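Local coordinates for protein polyketide synthase PksR (Bacillus subtilis, PDB 4U3V) that contributes to intermediate steps in the synthesis of the antibiotic polyketide bacillaene, this part being its double-hotdog enoyl-isomerase domain, at residues L216-Q221 and L261-D266; N68-E73 and C130-F135; V54-G59 and M207-Y212. All blocks are in the same frame, centred on the assembly; numbering follows the deposited sequence.

Contact 1 of 3, residues L216-Q221 and L261-D266; sequences LSFLEQ and LLFDVD
Phe263, on strand 260-268, lays the edge of its ring against Phe218 and Leu219 near the C-terminal end of helix 205-219. In the C-terminal hotdog fold this long helix is the sausage and the curled antiparallel strands are the bun, so the contact fastens one end of the helix to its wrapping. Phe263 brings its far edge to the helix: CE1 lies 3.7 Å from Phe218 CD2 and 3.8 Å from Phe218 CE2, and the latter atom sits in the plane of the Phe263 ring. The two rings meet obliquely, their planes turned 80° against each other and the centroid of the Phe218 ring 5.8 Å from that of the Phe263 ring. Phe218 gets there because chi1 of 168° places CG opposite the backbone N and beside the carbonyl carbon, with the ring out toward the strand. Leu219 gives the larger share of the helix side, through a single methyl. Its CD2 comes to the Phe263 edge, 4.3 Å from CZ and near the ring plane, and the same CD2 meets Leu261 CD1 tip to tip at 4.0 Å. Leu261 and Phe263, alternate residues of the strand, thus both turn inward, and all four side chains are buried. Ile251 and Leu253 of strand 247-257 also touch Phe263, Phe228 joins the two leucines, and Phe222 meets the Phe218 ring edge-to-face. Beyond Leu219, Gln221 folds back: its NE2 donates to Phe218 O at 3.0 Å with an N-H...O angle of 158°, the acceptor lying in the Gln221 amide plane, and NE2 is also bonded to Asp180 O.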
loop_
_atom_site.group_PDB
_atom_site.type_symbol
_atom_site.label_atom_id
_atom_site.label_comp_id
_atom_site.label_asym_id
_atom_site.label_seq_id
_atom_site.Cartn_x
_atom_site.Cartn_y
_atom_site.Cartn_z
ATOM N N LEU A 216 -10.758 -5.578 -0.556
ATOM C CA LEU A 216 -12.150 -5.305 -0.240
ATOM C C LEU A 216 -13.109 -5.977 -1.206
ATOM O O LEU A 216 -14.162 -6.476 -0.785
ATOM C CB LEU A 216 -12.444 -3.799 -0.194
ATOM C CG LEU A 216 -11.668 -3.022 0.867
ATOM C CD1 LEU A 216 -11.913 -1.526 0.713
ATOM C CD2 LEU A 216 -12.074 -3.498 2.249
ATOM N N SER A 217 -12.745 -5.998 -2.492
ATOM C CA SER A 217 -13.535 -6.696 -3.504
ATOM C C SER A 217 -13.591 -8.213 -3.272
ATOM O O SER A 217 -14.643 -8.838 -3.392
ATOM C CB SER A 217 -12.941 -6.426 -4.911
ATOM O OG SER A 217 -12.966 -5.031 -5.218
ATOM N N PHE A 218 -12.473 -8.767 -2.829
ATOM C CA PHE A 218 -12.433 -10.180 -2.409
ATOM C C PHE A 218 -13.417 -10.419 -1.263
ATOM O O PHE A 218 -14.191 -11.379 -1.288
ATOM C CB PHE A 218 -11.006 -10.568 -1.988
ATOM C CG PHE A 218 -10.914 -11.906 -1.279
ATOM C CD1 PHE A 218 -11.043 -13.094 -1.994
ATOM C CD2 PHE A 218 -10.729 -11.988 0.090
ATOM C CE1 PHE A 218 -11.043 -14.326 -1.351
ATOM C CE2 PHE A 218 -10.725 -13.217 0.749
ATOM C CZ PHE A 218 -10.893 -14.394 0.037
ATOM N N LEU A 219 -13.364 -9.559 -0.242
ATOM C CA LEU A 219 -14.146 -9.785 0.991
ATOM C C LEU A 219 -15.646 -9.572 0.761
ATOM O O LEU A 219 -16.451 -10.001 1.560
ATOM C CB LEU A 219 -13.651 -8.848 2.112
ATOM C CG LEU A 219 -12.235 -9.267 2.573
ATOM C CD1 LEU A 219 -11.544 -8.199 3.388
ATOM C CD2 LEU A 219 -12.214 -10.601 3.317
ATOM N N GLU A 220 -15.978 -8.902 -0.330
ATOM C CA GLU A 220 -17.350 -8.497 -0.637
ATOM C C GLU A 220 -18.217 -9.729 -0.776
ATOM O O GLU A 220 -19.434 -9.664 -0.607
ATOM C CB GLU A 220 -17.339 -7.711 -1.953
ATOM C CG GLU A 220 -18.668 -7.106 -2.395
ATOM C CD GLU A 220 -19.492 -8.027 -3.296
ATOM O OE1 GLU A 220 -18.919 -8.947 -3.932
ATOM O OE2 GLU A 220 -20.732 -7.835 -3.366
ATOM N N GLN A 221 -17.584 -10.852 -1.119
ATOM C CA GLN A 221 -18.306 -12.099 -1.353
ATOM C C GLN A 221 -18.853 -12.665 -0.067
ATOM O O GLN A 221 -19.775 -13.494 -0.096
ATOM C CB GLN A 221 -17.432 -13.133 -2.057
ATOM C CG GLN A 221 -16.421 -13.819 -1.148
ATOM C CD GLN A 221 -15.475 -14.705 -1.929
ATOM O OE1 GLN A 221 -15.859 -15.780 -2.390
ATOM N NE2 GLN A 221 -14.305 -14.186 -2.238
ATOM N N LEU A 261 -7.139 -10.380 9.169
ATOM C CA LEU A 261 -7.105 -11.129 7.916
ATOM C C LEU A 261 -5.814 -10.707 7.225
ATOM O O LEU A 261 -5.618 -9.522 6.969
ATOM C CB LEU A 261 -8.284 -10.706 7.016
ATOM C CG LEU A 261 -9.640 -11.129 7.587
ATOM C CD1 LEU A 261 -10.753 -10.262 6.989
ATOM C CD2 LEU A 261 -9.857 -12.567 7.201
ATOM N N LEU A 262 -4.951 -11.666 6.915
ATOM C CA LEU A 262 -3.650 -11.351 6.293
ATOM C C LEU A 262 -3.592 -12.004 4.912
ATOM O O LEU A 262 -4.062 -13.146 4.705
ATOM C CB LEU A 262 -2.475 -11.885 7.121
ATOM C CG LEU A 262 -2.043 -10.948 8.262
ATOM C CD1 LEU A 262 -3.088 -10.860 9.362
ATOM C CD2 LEU A 262 -0.681 -11.342 8.829
ATOM N N PHE A 263 -3.000 -11.274 3.976
ATOM C CA PHE A 263 -2.979 -11.647 2.563
ATOM C C PHE A 263 -1.552 -11.599 2.067
ATOM O O PHE A 263 -0.761 -10.764 2.497
ATOM C CB PHE A 263 -3.826 -10.625 1.731
ATOM C CG PHE A 263 -5.265 -10.636 2.073
ATOM C CD1 PHE A 263 -6.133 -11.465 1.375
ATOM C CD2 PHE A 263 -5.736 -9.903 3.162
ATOM C CE1 PHE A 263 -7.481 -11.514 1.720
ATOM C CE2 PHE A 263 -7.081 -10.000 3.550
ATOM C CZ PHE A 263 -7.949 -10.782 2.811
ATOM N N ASP A 264 -1.224 -12.470 1.125
ATOM C CA ASP A 264 -0.040 -12.265 0.292
ATOM C C ASP A 264 -0.407 -11.609 -1.032
ATOM O O ASP A 264 -1.471 -11.862 -1.602
ATOM C CB ASP A 264 0.726 -13.595 0.067
ATOM C CG ASP A 264 1.480 -14.058 1.308
ATOM O OD1 ASP A 264 1.477 -13.352 2.355
ATOM O OD2 ASP A 264 2.065 -15.178 1.259
ATOM N N VAL A 265 0.481 -10.746 -1.537
ATOM C CA VAL A 265 0.164 -10.004 -2.745
ATOM C C VAL A 265 1.370 -10.050 -3.664
ATOM O O VAL A 265 2.452 -9.593 -3.278
ATOM C CB VAL A 265 -0.107 -8.508 -2.453
ATOM C CG1 VAL A 265 -0.450 -7.797 -3.757
ATOM C CG2 VAL A 265 -1.237 -8.348 -1.446
ATOM N N ASP A 266 1.185 -10.612 -4.857
ATOM C CA ASP A 266 2.236 -10.532 -5.911
ATOM C C ASP A 266 1.825 -9.569 -7.013
ATOM O O ASP A 266 0.745 -9.642 -7.598
ATOM C CB ASP A 266 2.509 -11.915 -6.528
ATOM C CG ASP A 266 3.263 -12.861 -5.596
ATOM O OD1 ASP A 266 4.124 -12.417 -4.812
ATOM O OD2 ASP A 266 3.051 -14.089 -5.710
#

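Contact 2 of 3, residues N68-E73 and C130-F135; sequences NLFPEE and CGIGSF
Ile132, next to Gly131 of strand 121-132, reaches across to Phe70 and Glu73, at the turn that follows helix 56-69. Its CB leaves the backbone aimed neither at that turn nor away from it, and the branch that closes the gap is CG1, held beside the backbone N by chi1 of -81°. CG1 meets the carboxylate end of Glu73, 3.8 Å from CD and 3.8 Å from OE2, the two side chains crossing at about a right angle. Glu73 can lie this way because its chain is bent at chi2 (-71°), which brings CD and OE2 round to Ile132 CG1. One bond further, the methyl CD1 ends over a face of the Phe70 ring in a CH-pi contact, offset toward the rim that carries CD1 and CE1. The modelled approach to CE1 is too short for two carbons, which makes the exact position of this methyl doubtful. Ile132 and Glu73 also touch a crystal neighbour, so packing in the crystal may have influenced their rotamers. The Phe70 ring hangs from the first residue of a type II beta turn, Phe70 to Glu73, closed by Glu73 N donating to Phe70 O at 3.1 Å; Glu72, its third residue, takes the positive phi. Phe66, one helical turn earlier, and Ile108 of strand 108-116 also lie against the Phe70 ring. Gly131 pairs through its backbone with Arg77 of strand 75-83, the strand into which the turn leads. At the surface, the contact joins the exit of the central helix to the end of an inner strand of its wrapping, an arrangement that belongs to the helix-in-curved-sheet architecture of the N-terminal hotdog fold.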
loop_
_atom_site.group_PDB
_atom_site.type_symbol
_atom_site.label_atom_id
_atom_site.label_comp_id
_atom_site.label_asym_id
_atom_site.label_seq_id
_atom_site.Cartn_x
_atom_site.Cartn_y
_atom_site.Cartn_z
ATOM N N ASN A 68 17.404 5.885 0.153
ATOM C CA ASN A 68 18.205 7.017 0.643
ATOM C C ASN A 68 19.392 6.568 1.486
ATOM O O ASN A 68 20.480 7.159 1.413
ATOM C CB ASN A 68 17.320 7.957 1.481
ATOM C CG ASN A 68 17.944 9.321 1.689
ATOM O OD1 ASN A 68 18.105 10.089 0.739
ATOM N ND2 ASN A 68 18.250 9.645 2.932
ATOM N N LEU A 69 19.171 5.524 2.283
ATOM C CA LEU A 69 20.186 4.911 3.134
ATOM C C LEU A 69 21.140 4.006 2.332
ATOM O O LEU A 69 22.354 3.997 2.558
ATOM C CB LEU A 69 19.487 4.094 4.215
ATOM C CG LEU A 69 20.001 4.026 5.648
ATOM C CD1 LEU A 69 20.828 5.253 5.998
ATOM C CD2 LEU A 69 18.819 3.865 6.593
ATOM N N PHE A 70 20.601 3.309 1.343
ATOM C CA PHE A 70 21.395 2.396 0.520
ATOM C C PHE A 70 21.294 2.762 -0.955
ATOM O O PHE A 70 20.729 2.024 -1.759
ATOM C CB PHE A 70 20.954 0.955 0.751
ATOM C CG PHE A 70 20.944 0.539 2.201
ATOM C CD1 PHE A 70 22.082 -0.005 2.791
ATOM C CD2 PHE A 70 19.790 0.644 2.964
ATOM C CE1 PHE A 70 22.068 -0.409 4.119
ATOM C CE2 PHE A 70 19.760 0.214 4.284
ATOM C CZ PHE A 70 20.906 -0.308 4.866
ATOM N N PRO A 71 21.841 3.932 -1.334
ATOM C CA PRO A 71 22.041 4.021 -2.757
ATOM C C PRO A 71 23.107 2.981 -3.092
ATOM O O PRO A 71 23.849 2.544 -2.191
ATOM C CB PRO A 71 22.570 5.444 -2.936
ATOM C CG PRO A 71 23.311 5.723 -1.669
ATOM C CD PRO A 71 22.731 4.844 -0.588
ATOM N N GLU A 72 23.103 2.482 -4.319
ATOM C CA GLU A 72 23.930 1.317 -4.655
ATOM C C GLU A 72 23.316 0.011 -4.128
ATOM O O GLU A 72 24.031 -0.985 -3.953
ATOM C CB GLU A 72 25.362 1.464 -4.101
ATOM C CG GLU A 72 25.996 2.844 -4.243
ATOM C CD GLU A 72 26.467 3.135 -5.657
ATOM O OE1 GLU A 72 27.485 2.541 -6.083
ATOM O OE2 GLU A 72 25.824 3.968 -6.335
ATOM N N GLU A 73 22.022 0.039 -3.794
ATOM C CA GLU A 73 21.211 -1.183 -3.793
ATOM C C GLU A 73 20.054 -1.031 -4.773
ATOM O O GLU A 73 19.477 0.046 -4.891
ATOM C CB GLU A 73 20.699 -1.521 -2.386
ATOM C CG GLU A 73 21.780 -1.721 -1.335
ATOM C CD GLU A 73 22.576 -3.004 -1.533
ATOM O OE1 GLU A 73 22.115 -3.904 -2.271
ATOM O OE2 GLU A 73 23.672 -3.114 -0.944
ATOM N N CYS A 130 13.948 -1.843 7.730
ATOM C CA CYS A 130 14.362 -2.144 6.366
ATOM C C CYS A 130 15.691 -2.848 6.357
ATOM O O CYS A 130 16.410 -2.812 7.347
ATOM C CB CYS A 130 14.357 -0.923 5.448
ATOM S SG CYS A 130 15.492 0.411 5.947
ATOM N N GLY A 131 15.972 -3.531 5.251
ATOM C CA GLY A 131 17.131 -4.406 5.143
ATOM C C GLY A 131 17.533 -4.604 3.693
ATOM O O GLY A 131 16.710 -4.496 2.767
ATOM N N ILE A 132 18.816 -4.880 3.474
ATOM C CA ILE A 132 19.255 -5.394 2.176
ATOM C C ILE A 132 18.543 -6.730 1.895
ATOM O O ILE A 132 18.174 -7.450 2.816
ATOM C CB ILE A 132 20.786 -5.632 2.157
ATOM C CG1 ILE A 132 21.524 -4.319 1.895
ATOM C CG2 ILE A 132 21.154 -6.639 1.083
ATOM C CD1 ILE A 132 21.345 -3.323 3.013
ATOM N N GLY A 133 18.394 -7.061 0.617
ATOM C CA GLY A 133 17.773 -8.319 0.223
ATOM C C GLY A 133 17.559 -8.317 -1.266
ATOM O O GLY A 133 17.217 -7.291 -1.847
ATOM N N SER A 134 17.860 -9.435 -1.912
ATOM C CA SER A 134 17.696 -9.499 -3.348
ATOM C C SER A 134 16.216 -9.680 -3.667
ATOM O O SER A 134 15.426 -10.083 -2.809
ATOM C CB SER A 134 18.548 -10.622 -3.954
ATOM O OG SER A 134 18.021 -11.895 -3.620
ATOM N N PHE A 135 15.826 -9.287 -4.866
ATOM C CA PHE A 135 14.485 -9.562 -5.339
ATOM C C PHE A 135 14.563 -10.650 -6.406
ATOM O O PHE A 135 15.107 -10.443 -7.502
ATOM C CB PHE A 135 13.830 -8.296 -5.906
ATOM C CG PHE A 135 12.444 -8.522 -6.449
ATOM C CD1 PHE A 135 11.341 -8.535 -5.602
ATOM C CD2 PHE A 135 12.242 -8.767 -7.809
ATOM C CE1 PHE A 135 10.082 -8.832 -6.088
ATOM C CE2 PHE A 135 10.975 -9.028 -8.306
ATOM C CZ PHE A 135 9.891 -9.060 -7.441
#

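Contact 3 of 3, residues V54-G59 and M207-Y212; sequences VGATYG and MTNSAY
Chi1 of -167° in Asn209 sets CG anti to the backbone N, on the side where OD1 reaches toward Val54 and the water that bridges to Ala56 N; chi1 of -55° in Thr208 leaves OG1 beside the backbone N and CG2 anti to it, with CG2 against Ala56. The methyl of Ala56 rests against the CB atoms of both. Ala56 CB lies 3.7 Å from Asn209 CB, 3.6 Å from Asn209 N and 3.9 Å from Thr208 CB, and with so small a side chain the CA atoms of Ala56 and Asn209 approach to 5.2 Å. Here the start of helix 56-69, from the N-terminal hotdog, meets helix 205-219, from the C-terminal one, at the middle of the double-hotdog fold. In related dehydratases the second helix carries a catalytic aspartate; Asn209 probably occupies the equivalent place in this isomerase. The polar groups meet through two waters. One donates to Ala56 O at 2.6 Å and bonds Thr208 OG1 at 2.6 Å, a hydroxyl that is also bonded to Tyr278 OH. The other accepts from Ala56 N at 3.1 Å and donates to Asn209 OD1 at 2.8 Å, so both backbone polar atoms of Ala56 are bridged to the facing helix. Val54 leans its CB toward the same OD1, while Val54 O takes two bonds, from Thr57 N and, in the carbonyl plane, from Thr57 OG1.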
loop_
_atom_site.group_PDB
_atom_site.type_symbol
_atom_site.label_atom_id
_atom_site.label_comp_id
_atom_site.label_asym_id
_atom_site.label_seq_id
_atom_site.Cartn_x
_atom_site.Cartn_y
_atom_site.Cartn_z
ATOM N N VAL A 54 -4.246 8.106 3.433
ATOM C CA VAL A 54 -4.362 6.677 3.199
ATOM C C VAL A 54 -3.148 5.946 3.788
ATOM O O VAL A 54 -2.005 6.422 3.679
ATOM C CB VAL A 54 -4.526 6.322 1.708
ATOM C CG1 VAL A 54 -5.891 6.754 1.194
ATOM C CG2 VAL A 54 -3.394 6.921 0.887
ATOM N N GLY A 55 -3.393 4.794 4.406
ATOM C CA GLY A 55 -2.302 4.000 5.008
ATOM C C GLY A 55 -1.225 3.544 4.013
ATOM O O GLY A 55 -0.059 3.368 4.377
ATOM N N ALA A 56 -1.620 3.427 2.746
ATOM C CA ALA A 56 -0.681 3.143 1.649
ATOM C C ALA A 56 0.529 4.096 1.563
ATOM O O ALA A 56 1.571 3.743 0.997
ATOM C CB ALA A 56 -1.466 3.106 0.321
ATOM N N THR A 57 0.369 5.323 2.074
ATOM C CA THR A 57 1.431 6.298 2.067
ATOM C C THR A 57 2.677 5.752 2.753
ATOM O O THR A 57 3.798 6.000 2.348
ATOM C CB THR A 57 0.963 7.600 2.760
ATOM O OG1 THR A 57 -0.293 8.027 2.177
ATOM C CG2 THR A 57 2.001 8.708 2.553
ATOM N N TYR A 58 2.476 5.049 3.855
ATOM C CA TYR A 58 3.589 4.736 4.759
ATOM C C TYR A 58 4.617 3.772 4.176
ATOM O O TYR A 58 5.824 4.002 4.342
ATOM C CB TYR A 58 3.063 4.235 6.099
ATOM C CG TYR A 58 2.081 5.159 6.721
ATOM C CD1 TYR A 58 2.387 6.503 6.851
ATOM C CD2 TYR A 58 0.850 4.697 7.205
ATOM C CE1 TYR A 58 1.466 7.385 7.359
ATOM C CE2 TYR A 58 -0.070 5.579 7.746
ATOM C CZ TYR A 58 0.256 6.915 7.828
ATOM O OH TYR A 58 -0.624 7.811 8.363
ATOM N N GLY A 59 4.163 2.706 3.503
ATOM C CA GLY A 59 5.116 1.760 2.877
ATOM C C GLY A 59 5.938 2.475 1.796
ATOM O O GLY A 59 7.150 2.250 1.654
ATOM N N MET A 207 -0.051 1.826 -5.726
ATOM C CA MET A 207 0.123 0.371 -5.932
ATOM C C MET A 207 -0.370 -0.361 -4.683
ATOM O O MET A 207 -1.288 -1.227 -4.716
ATOM C CB MET A 207 1.612 0.077 -6.147
ATOM C CG MET A 207 1.973 -1.396 -6.096
ATOM S SD MET A 207 1.438 -2.108 -7.657
ATOM C CE MET A 207 2.901 -1.631 -8.583
ATOM N N THR A 208 0.129 0.084 -3.547
ATOM C CA THR A 208 -0.291 -0.523 -2.286
ATOM C C THR A 208 -1.763 -0.313 -2.033
ATOM O O THR A 208 -2.486 -1.207 -1.594
ATOM C CB THR A 208 0.551 0.113 -1.152
ATOM O OG1 THR A 208 1.942 -0.056 -1.475
ATOM C CG2 THR A 208 0.212 -0.503 0.193
ATOM N N ASN A 209 -2.276 0.861 -2.350
ATOM C CA ASN A 209 -3.668 1.058 -2.100
ATOM C C ASN A 209 -4.544 0.187 -3.034
ATOM O O ASN A 209 -5.646 -0.183 -2.650
ATOM C CB ASN A 209 -4.031 2.545 -2.259
ATOM C CG ASN A 209 -5.399 2.851 -1.706
ATOM O OD1 ASN A 209 -5.582 2.877 -0.488
ATOM N ND2 ASN A 209 -6.402 3.059 -2.608
ATOM N N SER A 210 -4.087 -0.060 -4.270
ATOM C CA SER A 210 -4.849 -0.884 -5.192
ATOM C C SER A 210 -4.988 -2.278 -4.615
ATOM O O SER A 210 -6.053 -2.913 -4.761
ATOM C CB SER A 210 -4.154 -0.951 -6.553
ATOM O OG SER A 210 -4.238 0.346 -7.134
ATOM N N ALA A 211 -3.966 -2.705 -3.886
ATOM C CA ALA A 211 -4.017 -4.018 -3.247
ATOM C C ALA A 211 -5.102 -4.019 -2.170
ATOM O O ALA A 211 -5.882 -4.956 -2.056
ATOM C CB ALA A 211 -2.642 -4.426 -2.684
ATOM N N TYR A 212 -5.214 -2.943 -1.390
ATOM C CA TYR A 212 -6.304 -2.851 -0.435
ATOM C C TYR A 212 -7.688 -2.883 -1.131
ATOM O O TYR A 212 -8.612 -3.534 -0.672
ATOM C CB TYR A 212 -6.088 -1.555 0.369
ATOM C CG TYR A 212 -7.166 -1.170 1.319
ATOM C CD1 TYR A 212 -7.700 -2.070 2.235
ATOM C CD2 TYR A 212 -7.582 0.156 1.376
ATOM C CE1 TYR A 212 -8.693 -1.669 3.124
ATOM C CE2 TYR A 212 -8.535 0.573 2.288
ATOM C CZ TYR A 212 -9.098 -0.334 3.141
ATOM O OH TYR A 212 -10.041 0.140 4.054
HETATM O O HOH W 1 2.944 1.990 -0.278
HETATM O O HOH W 2 -4.415 2.423 1.971
#

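How the contacts relate
Running from the N terminus, the chain first enters contact 3 at 54-59, where helix 56-69 begins, and leaves that helix at 68-73 to open contact 2. Contact 2 closes at 130-135 after the antiparallel strands of the N-terminal hotdog, and so is nested inside the much longer loop that contact 3 closes at 207-212, in the C-terminal hotdog. Contact 1 then follows in series: helix 205-219 carries on to 216-221, and strand 260-268 closes the loop. Contacts 2 and 1 each tie a helix end to strands of its own hotdog, whereas contact 3 joins the two helices; Ala211 CB and Val265 CG1, 4.2 Å apart, link contacts 3 and 1.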